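Local coordinates for tartrate dehydrogenase/decarboxylase (Pseudomonas putida, PDB 3FLK), which oxidises (+)-tartrate to oxaloglycolate with NAD+, converts meso-tartrate to D-glycerate and oxidatively decarboxylates D-malate to pyruvate, at the interface of chains A and B. Residues are numbered along the deposited sequence; one frame, centred on the assembly and turned at random. Chains: chain A/B, Tartrate dehydrogenase/decarboxylase.

Contacts 1, 2 and 3 are built mainly from helices 224-233 and 245-258 of both chains, the four-helix bundle typical of dimers in this family. Contact 1 lies about 8 Å from contact 2 and about 11 Å from contact 3, measured between centres of C-alpha atoms. Contacts 1 and 3 share A:Ile250, and contacts 2 and 3 share B:Ile250, so the hydrophobic centre adjoins the acidic metal site. Contact 4, about 14 Å from contact 3 and about 21 Å from contact 2, adds polar links through helix 86-91. Dimerisation and assembly of the active site are therefore probably coupled.

Contact 1: the interface of chains A and B. Residues chain A 249-250, 253, 257, 262; chain B 225-226, 229.
A:Asp249 and A:Asp253 stand one turn apart on helix 245-258, with their backbone facing the first turn of helix 224-233 of chain B, where B:Asp225 points its side chain back at them. The carboxylates draw close: A:Asp249 OD1 lies 3.0 Å from B:Asp225 OD2. Their planes are turned 83° apart, whereas the carboxylates of A:Asp253 and B:Asp225 are stacked almost parallel, 5° apart. Such a gathering of acids makes sense at a divalent metal site, and all three aspartates are the expected ligands of the magnesium or manganese ion by similarity to relatives. B:Asp225 reaches this cluster with CG lodged between its own backbone N and carbonyl carbon (chi1 57°). That turn also lets its OD1 accept a hydrogen bond from the backbone N of B:Ile226 at 2.8 Å, from above the carboxylate plane, which should steady the carboxylate. A:Asp253 OD2 comes within 3.3 Å of the same B:Ile226 N.

Beyond the acids the contact becomes apolar. A:Ala257 CB meets B:Ala229 CB at 3.7 Å; these small residues let the two helices approach closely. The CD1 end of B:Ile226 meets the CG2 branch of A:Ile262 at 4.1 Å, the two side chains lying nearly perpendicular. The site thus lies where helix 245-258 of one subunit passes the start of helix 224-233 of the other, so the metal site draws residues from both chains.

Contact 2: the interface of chains A and B. Residues chain A 228, 232, 254; chain B 228, 232, 250, 254.
A:Leu254 reaches across to B:Val232 and B:Cys228 from helix 245-258, and its chain can be followed outward. CB and CG form a stalk, with CG opposite the backbone N (chi1 180°), which carries the branched end to the partner before contact is made. CD1 does most of the touching: it rests 3.6 Å from B:Val232 CG2 and 3.7 Å from the carbonyl O of B:Cys228, a van der Waals neighbour. CD2 ends 4.1 Å from B:Leu254 CD1.

The two leucines run antiparallel alongside each other, their CD1 methyls 3.9 Å apart, and each is nearly perpendicular to the opposing valine. The twin of the first contact, A:Val232 CG2 to B:Leu254 CD1, is equally close, as the dimer's two-fold demands. The valines also pass antiparallel, CG2 to CG2 at 3.8 Å. In each, CG1 lies anti to the backbone N (171° in A:Val232), which leaves CG2 beside that N and facing the partner. Leucine suits this place because its forked tip can touch two neighbours at once, and valine because its short branches let the pair of helices 224-233 pack closely.

Cysteine is compact enough to fit at the side of this packing. A:Cys228 SG touches B:Ile250 CG2 at 3.8 Å, while the sulfurs A:Cys228 SG and B:Cys228 SG stand 5.2 Å apart, too far for a disulfide.

Contact 3: the interface of chains A and B. Residues chain A 196, 224, 246-247, 250; chain B 196, 224, 246-247, 250.
The backbone N of A:Ile250 lies 3.1 Å from the carbonyl O of A:Leu246, the spacing of one turn of helix 245-258, and this turn presents both side chains to chain B on the same flank. Across the two-fold, A:Leu246 and B:Leu246 reach toward each other tip to tip, A:Leu246 CD2 to B:Leu246 CD2 at 3.7 Å. Each leucine is carried there by CG anti to the backbone N (172° in A:Leu246). A:Leu246 CD2 also meets CE1, at the rim of the B:Phe247 ring, at 4.0 Å, the side chains approaching at a slant.

One turn on, the isoleucines repeat the pattern: A:Ile250 CD1 faces B:Ile250 CD1 at 4.0 Å. Further back, A:Ile250 CG1 packs against the CG2 branch of B:Ile224 at 3.9 Å. Beta-branched isoleucine suits the place because both branches are used: the CG1-CD1 arm reaches the two-fold while CG2 turns toward the partner's cysteine, B:Cys228. Were A:Ile250 cut back to an alanine, a gap would probably open at the two-fold, with B:Ile224 CG2 losing its packing against CG1 and B:Ile250 CD1 losing the methyl that faces it.

The poorly ordered selenomethionines A:Met196 and B:Met196 lie only loosely beside the leucines. The A:Phe247 ring meets B:Leu246 with its CE1 rim and turns a face to its own A:Ile224, whose CB sits 4.0 Å above the plane, over the ring centre.

Contact 4: the interface of chains A and B. Residues chain A 86-87, 90-91; chain B 193-195, 223.
This is a largely polar part of the homodimer interface, where A:Asp86 and its neighbours on helix 86-91 dock onto the B:Asn194 loop and B:His223, adding directional bonds to the assembly. Histidine suits its place because its ring N-H can reach the acid: B:His223 NE2 donates to A:Asp86 OD2 at 3.0 Å, nearly in the ring plane but 38° above the carboxylate plane. A:Asp86 CG lies anti to its carbonyl carbon (chi1 -79°), which aims the carboxylate at this ring. Water 2 joins the same OD2 to the B:Ser193 hydroxyl OG. With a phenylalanine in place of B:His223, A:Asp86 OD2 would probably lose its ring N-H partner, leaving the carboxylate freer to turn.

Water 1 links A:His87 ND1, at 2.9 Å, to the carbonyl O of B:Ser193. Tryptophan fits because its indole N-H can point at backbone carbonyls: A:Trp91 NE1 makes weak bonds to those of B:Asn194 and B:Gly195. A:Leu90 CD2 packs on B:Asn194 CB at 3.7 Å. Within the loop, B:Gly195 N binds B:Asn194 OD1 at 2.7 Å in the carbonyl plane, while ND2 lies over the rim of the B:His223 ring.

B:Asn194 and B:His223 also contact NADH in this complex, so the docking probably helps hold them in place for the nucleotide.

Contact 1: the interface of chains A and B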
# COMPACT_ATOMS: atom_id res chain seq x y z
N ASP A 249 -4.28 1.08 7.39
CA ASP A 249 -4.31 -0.38 7.37
C ASP A 249 -3.10 -0.95 6.62
O ASP A 249 -2.38 -1.80 7.14
CB ASP A 249 -5.63 -0.86 6.74
CG ASP A 249 -5.90 -2.34 6.97
OD1 ASP A 249 -5.01 -3.08 7.43
OD2 ASP A 249 -7.04 -2.77 6.67
N ILE A 250 -2.88 -0.46 5.40
CA ILE A 250 -1.75 -0.91 4.57
C ILE A 250 -0.39 -0.66 5.22
O ILE A 250 0.45 -1.57 5.31
CB ILE A 250 -1.80 -0.26 3.16
CG1 ILE A 250 -3.04 -0.74 2.39
CG2 ILE A 250 -0.52 -0.57 2.37
CD1 ILE A 250 -3.47 0.19 1.26
N ASP A 253 0.79 -2.97 8.15
CA ASP A 253 1.32 -4.30 7.84
C ASP A 253 2.71 -4.16 7.22
O ASP A 253 3.62 -4.93 7.54
CB ASP A 253 0.40 -5.08 6.89
CG ASP A 253 -0.50 -6.07 7.62
OD1 ASP A 253 -0.85 -5.83 8.80
OD2 ASP A 253 -0.88 -7.10 7.01
N ALA A 257 6.55 -5.41 8.68
CA ALA A 257 7.23 -6.31 7.74
C ALA A 257 8.67 -5.87 7.47
O ALA A 257 9.57 -6.71 7.41
CB ALA A 257 6.45 -6.41 6.44
N ILE A 262 5.11 -9.45 10.95
CA ILE A 262 3.84 -8.84 11.37
C ILE A 262 3.41 -9.37 12.74
O ILE A 262 2.45 -8.87 13.33
CB ILE A 262 2.70 -9.00 10.30
CG1 ILE A 262 2.00 -10.38 10.38
CG2 ILE A 262 3.19 -8.65 8.88
CD1 ILE A 262 2.84 -11.58 10.00
N ASP B 225 -3.09 -5.23 2.56
CA ASP B 225 -2.14 -4.97 3.65
C ASP B 225 -1.06 -6.05 3.75
O ASP B 225 0.13 -5.74 3.75
CB ASP B 225 -2.85 -4.72 4.99
CG ASP B 225 -3.76 -5.88 5.42
OD1 ASP B 225 -4.08 -6.76 4.60
OD2 ASP B 225 -4.15 -5.88 6.60
N ILE B 226 -1.48 -7.31 3.81
CA ILE B 226 -0.51 -8.41 3.88
C ILE B 226 0.22 -8.63 2.55
O ILE B 226 1.36 -9.09 2.54
CB ILE B 226 -1.14 -9.72 4.44
CG1 ILE B 226 -0.04 -10.72 4.82
CG2 ILE B 226 -2.17 -10.31 3.48
CD1 ILE B 226 0.82 -10.30 6.01
N ALA B 229 3.18 -6.44 2.73
CA ALA B 229 4.12 -7.11 3.61
C ALA B 229 4.91 -8.22 2.90
O ALA B 229 6.11 -8.37 3.10
CB ALA B 229 3.41 -7.67 4.84

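Contact 2: the interface of chains A and B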
# COMPACT_ATOMS: atom_id res chain seq x y z
N CYS A 228 4.89 4.16 0.66
CA CYS A 228 5.20 2.73 0.80
C CYS A 228 6.64 2.42 0.37
O CYS A 228 7.34 1.66 1.05
CB CYS A 228 4.20 1.89 0.00
SG CYS A 228 2.57 1.84 0.76
N VAL A 232 10.41 1.21 2.82
CA VAL A 232 11.42 0.23 2.47
C VAL A 232 12.81 0.86 2.31
O VAL A 232 13.80 0.30 2.76
CB VAL A 232 11.02 -0.54 1.18
CG1 VAL A 232 12.17 -1.42 0.67
CG2 VAL A 232 9.78 -1.39 1.43
N LEU A 254 2.88 -3.15 6.36
CA LEU A 254 4.14 -2.91 5.67
C LEU A 254 5.28 -2.54 6.62
O LEU A 254 6.38 -3.09 6.53
CB LEU A 254 3.97 -1.83 4.60
CG LEU A 254 5.20 -1.45 3.77
CD1 LEU A 254 5.73 -2.63 2.98
CD2 LEU A 254 4.87 -0.30 2.84
N CYS B 228 1.32 -6.22 0.61
CA CYS B 228 2.45 -5.28 0.70
C CYS B 228 3.56 -5.83 1.60
O CYS B 228 4.74 -5.72 1.28
CB CYS B 228 1.98 -3.90 1.18
SG CYS B 228 0.99 -3.01 -0.06
N VAL B 232 7.84 -7.37 0.65
CA VAL B 232 9.07 -7.17 1.43
C VAL B 232 9.65 -8.50 1.92
O VAL B 232 10.86 -8.72 1.84
CB VAL B 232 8.82 -6.21 2.63
CG1 VAL B 232 10.05 -6.10 3.52
CG2 VAL B 232 8.41 -4.83 2.12
N ILE B 250 -0.04 1.54 -5.88
CA ILE B 250 0.76 1.31 -4.68
C ILE B 250 1.81 0.22 -4.90
O ILE B 250 3.00 0.42 -4.63
CB ILE B 250 -0.13 0.96 -3.46
CG1 ILE B 250 -1.02 2.15 -3.09
CG2 ILE B 250 0.73 0.53 -2.26
CD1 ILE B 250 -2.17 1.81 -2.15
N LEU B 254 6.02 0.11 -4.66
CA LEU B 254 6.58 -0.77 -3.63
C LEU B 254 7.49 -1.87 -4.19
O LEU B 254 8.59 -2.09 -3.68
CB LEU B 254 5.47 -1.40 -2.77
CG LEU B 254 5.92 -2.33 -1.64
CD1 LEU B 254 6.77 -1.58 -0.60
CD2 LEU B 254 4.73 -2.98 -0.98

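Contact 3: the interface of chains A and B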
# COMPACT_ATOMS: atom_id res chain seq x y z
N MSE A 196 -7.30 10.36 -6.41
CA MSE A 196 -8.59 10.57 -5.76
C MSE A 196 -8.87 12.07 -5.69
O MSE A 196 -8.32 12.78 -4.84
CB MSE A 196 -8.61 9.91 -4.38
CG MSE A 196 -8.81 8.40 -4.44
SE MSE A 196 -7.70 7.41 -3.18
CE MSE A 196 -8.51 7.97 -1.50
N ILE A 224 0.56 7.91 -1.34
CA ILE A 224 0.64 6.58 -0.73
C ILE A 224 1.63 5.64 -1.43
O ILE A 224 2.32 4.87 -0.77
CB ILE A 224 -0.77 5.93 -0.53
CG1 ILE A 224 -0.69 4.63 0.30
CG2 ILE A 224 -1.48 5.69 -1.88
CD1 ILE A 224 -0.30 4.84 1.76
N LEU A 246 -8.05 3.05 5.17
CA LEU A 246 -7.38 2.13 4.26
C LEU A 246 -5.85 2.30 4.23
O LEU A 246 -5.11 1.31 4.32
CB LEU A 246 -7.94 2.28 2.83
CG LEU A 246 -7.22 1.51 1.71
CD1 LEU A 246 -7.31 0.00 1.91
CD2 LEU A 246 -7.80 1.91 0.36
N PHE A 247 -5.39 3.54 4.09
CA PHE A 247 -3.95 3.79 3.99
C PHE A 247 -3.22 3.40 5.27
O PHE A 247 -2.12 2.82 5.21
CB PHE A 247 -3.66 5.25 3.59
CG PHE A 247 -4.10 5.61 2.18
CD1 PHE A 247 -4.44 4.62 1.25
CD2 PHE A 247 -4.13 6.94 1.78
CE1 PHE A 247 -4.84 4.95 -0.04
CE2 PHE A 247 -4.53 7.28 0.48
CZ PHE A 247 -4.88 6.29 -0.43
N ILE A 250 -2.88 -0.46 5.40
CA ILE A 250 -1.75 -0.91 4.57
C ILE A 250 -0.39 -0.66 5.22
O ILE A 250 0.45 -1.57 5.31
CB ILE A 250 -1.80 -0.26 3.16
CG1 ILE A 250 -3.04 -0.74 2.39
CG2 ILE A 250 -0.52 -0.57 2.37
CD1 ILE A 250 -3.47 0.19 1.26
N MSE B 196 -13.65 -3.18 2.49
CA MSE B 196 -14.50 -2.67 1.41
C MSE B 196 -15.59 -3.70 1.09
O MSE B 196 -15.38 -4.61 0.30
CB MSE B 196 -13.66 -2.32 0.19
CG MSE B 196 -13.14 -0.89 0.22
SE MSE B 196 -11.23 -0.74 -0.16
CE MSE B 196 -11.20 -1.21 -2.05
N ILE B 224 -4.77 -6.46 0.64
CA ILE B 224 -3.74 -5.52 0.22
C ILE B 224 -2.68 -5.25 1.30
O ILE B 224 -1.50 -5.09 0.98
CB ILE B 224 -4.35 -4.20 -0.35
CG1 ILE B 224 -3.27 -3.28 -0.93
CG2 ILE B 224 -5.18 -3.48 0.71
CD1 ILE B 224 -2.52 -3.84 -2.13
N LEU B 246 -6.10 1.79 -7.77
CA LEU B 246 -5.36 2.22 -6.58
C LEU B 246 -4.32 1.20 -6.10
O LEU B 246 -3.16 1.56 -5.87
CB LEU B 246 -6.33 2.56 -5.43
CG LEU B 246 -5.74 2.89 -4.05
CD1 LEU B 246 -4.89 4.15 -4.08
CD2 LEU B 246 -6.84 3.01 -3.01
N PHE B 247 -4.72 -0.06 -5.96
CA PHE B 247 -3.82 -1.08 -5.41
C PHE B 247 -2.63 -1.32 -6.34
O PHE B 247 -1.50 -1.46 -5.88
CB PHE B 247 -4.55 -2.39 -5.07
CG PHE B 247 -5.58 -2.26 -3.96
CD1 PHE B 247 -5.62 -1.15 -3.13
CD2 PHE B 247 -6.49 -3.29 -3.74
CE1 PHE B 247 -6.57 -1.04 -2.11
CE2 PHE B 247 -7.44 -3.20 -2.72
CZ PHE B 247 -7.48 -2.08 -1.90
N ILE B 250 -0.04 1.54 -5.88
CA ILE B 250 0.76 1.31 -4.68
C ILE B 250 1.81 0.22 -4.90
O ILE B 250 3.00 0.42 -4.63
CB ILE B 250 -0.13 0.96 -3.46
CG1 ILE B 250 -1.02 2.15 -3.09
CG2 ILE B 250 0.73 0.53 -2.26
CD1 ILE B 250 -2.17 1.81 -2.15

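Contact 4: the interface of chains A and B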
# COMPACT_ATOMS: atom_id res chain seq x y z
N ASP A 86 -15.43 -12.78 4.55
CA ASP A 86 -14.64 -11.82 5.33
C ASP A 86 -15.36 -10.50 5.60
O ASP A 86 -15.18 -9.89 6.66
CB ASP A 86 -13.29 -11.54 4.66
CG ASP A 86 -12.26 -12.65 4.91
OD1 ASP A 86 -12.46 -13.48 5.83
OD2 ASP A 86 -11.24 -12.67 4.19
N HIS A 87 -16.18 -10.05 4.65
CA HIS A 87 -16.93 -8.80 4.84
C HIS A 87 -18.06 -8.97 5.86
O HIS A 87 -18.40 -8.03 6.58
CB HIS A 87 -17.43 -8.22 3.52
CG HIS A 87 -18.53 -9.02 2.87
ND1 HIS A 87 -18.29 -10.14 2.11
CD2 HIS A 87 -19.87 -8.84 2.86
CE1 HIS A 87 -19.44 -10.63 1.67
NE2 HIS A 87 -20.41 -9.85 2.11
N LEU A 90 -16.11 -9.36 9.60
CA LEU A 90 -15.50 -8.12 10.09
C LEU A 90 -16.54 -7.05 10.42
O LEU A 90 -16.49 -6.44 11.50
CB LEU A 90 -14.47 -7.57 9.10
CG LEU A 90 -13.48 -6.54 9.67
CD1 LEU A 90 -12.44 -7.21 10.55
CD2 LEU A 90 -12.79 -5.76 8.55
N TRP A 91 -17.49 -6.84 9.51
CA TRP A 91 -18.53 -5.83 9.68
C TRP A 91 -19.55 -6.19 10.75
O TRP A 91 -20.17 -5.31 11.34
CB TRP A 91 -19.23 -5.54 8.34
CG TRP A 91 -18.42 -4.68 7.44
CD1 TRP A 91 -17.47 -5.08 6.55
CD2 TRP A 91 -18.46 -3.25 7.35
NE1 TRP A 91 -16.92 -3.99 5.90
CE2 TRP A 91 -17.52 -2.86 6.38
CE3 TRP A 91 -19.22 -2.26 8.00
CZ2 TRP A 91 -17.30 -1.52 6.04
CZ3 TRP A 91 -19.00 -0.93 7.67
CH2 TRP A 91 -18.05 -0.57 6.70
N SER B 193 -11.43 -7.48 0.67
CA SER B 193 -12.83 -7.87 0.78
C SER B 193 -13.36 -7.99 2.21
O SER B 193 -14.45 -8.53 2.42
CB SER B 193 -13.08 -9.16 -0.00
OG SER B 193 -12.04 -10.11 0.20
N ASN B 194 -12.60 -7.51 3.19
CA ASN B 194 -13.14 -7.35 4.54
C ASN B 194 -13.58 -5.92 4.81
O ASN B 194 -14.74 -5.69 5.17
CB ASN B 194 -12.21 -7.91 5.64
CG ASN B 194 -10.75 -7.50 5.47
OD1 ASN B 194 -10.43 -6.47 4.87
ND2 ASN B 194 -9.86 -8.31 6.03
N GLY B 195 -12.69 -4.96 4.59
CA GLY B 195 -12.98 -3.54 4.80
C GLY B 195 -13.89 -2.90 3.77
O GLY B 195 -14.80 -2.15 4.12
N HIS B 223 -5.28 -9.94 0.74
CA HIS B 223 -5.66 -8.63 1.25
C HIS B 223 -4.48 -7.68 1.07
O HIS B 223 -3.33 -8.06 1.29
CB HIS B 223 -6.09 -8.70 2.72
CG HIS B 223 -7.40 -9.39 2.93
ND1 HIS B 223 -8.55 -9.04 2.26
CD2 HIS B 223 -7.75 -10.40 3.77
CE1 HIS B 223 -9.55 -9.81 2.66
NE2 HIS B 223 -9.09 -10.64 3.58
O HOH W 1 -15.62 -11.11 1.55
O HOH W 2 -11.95 -12.63 1.57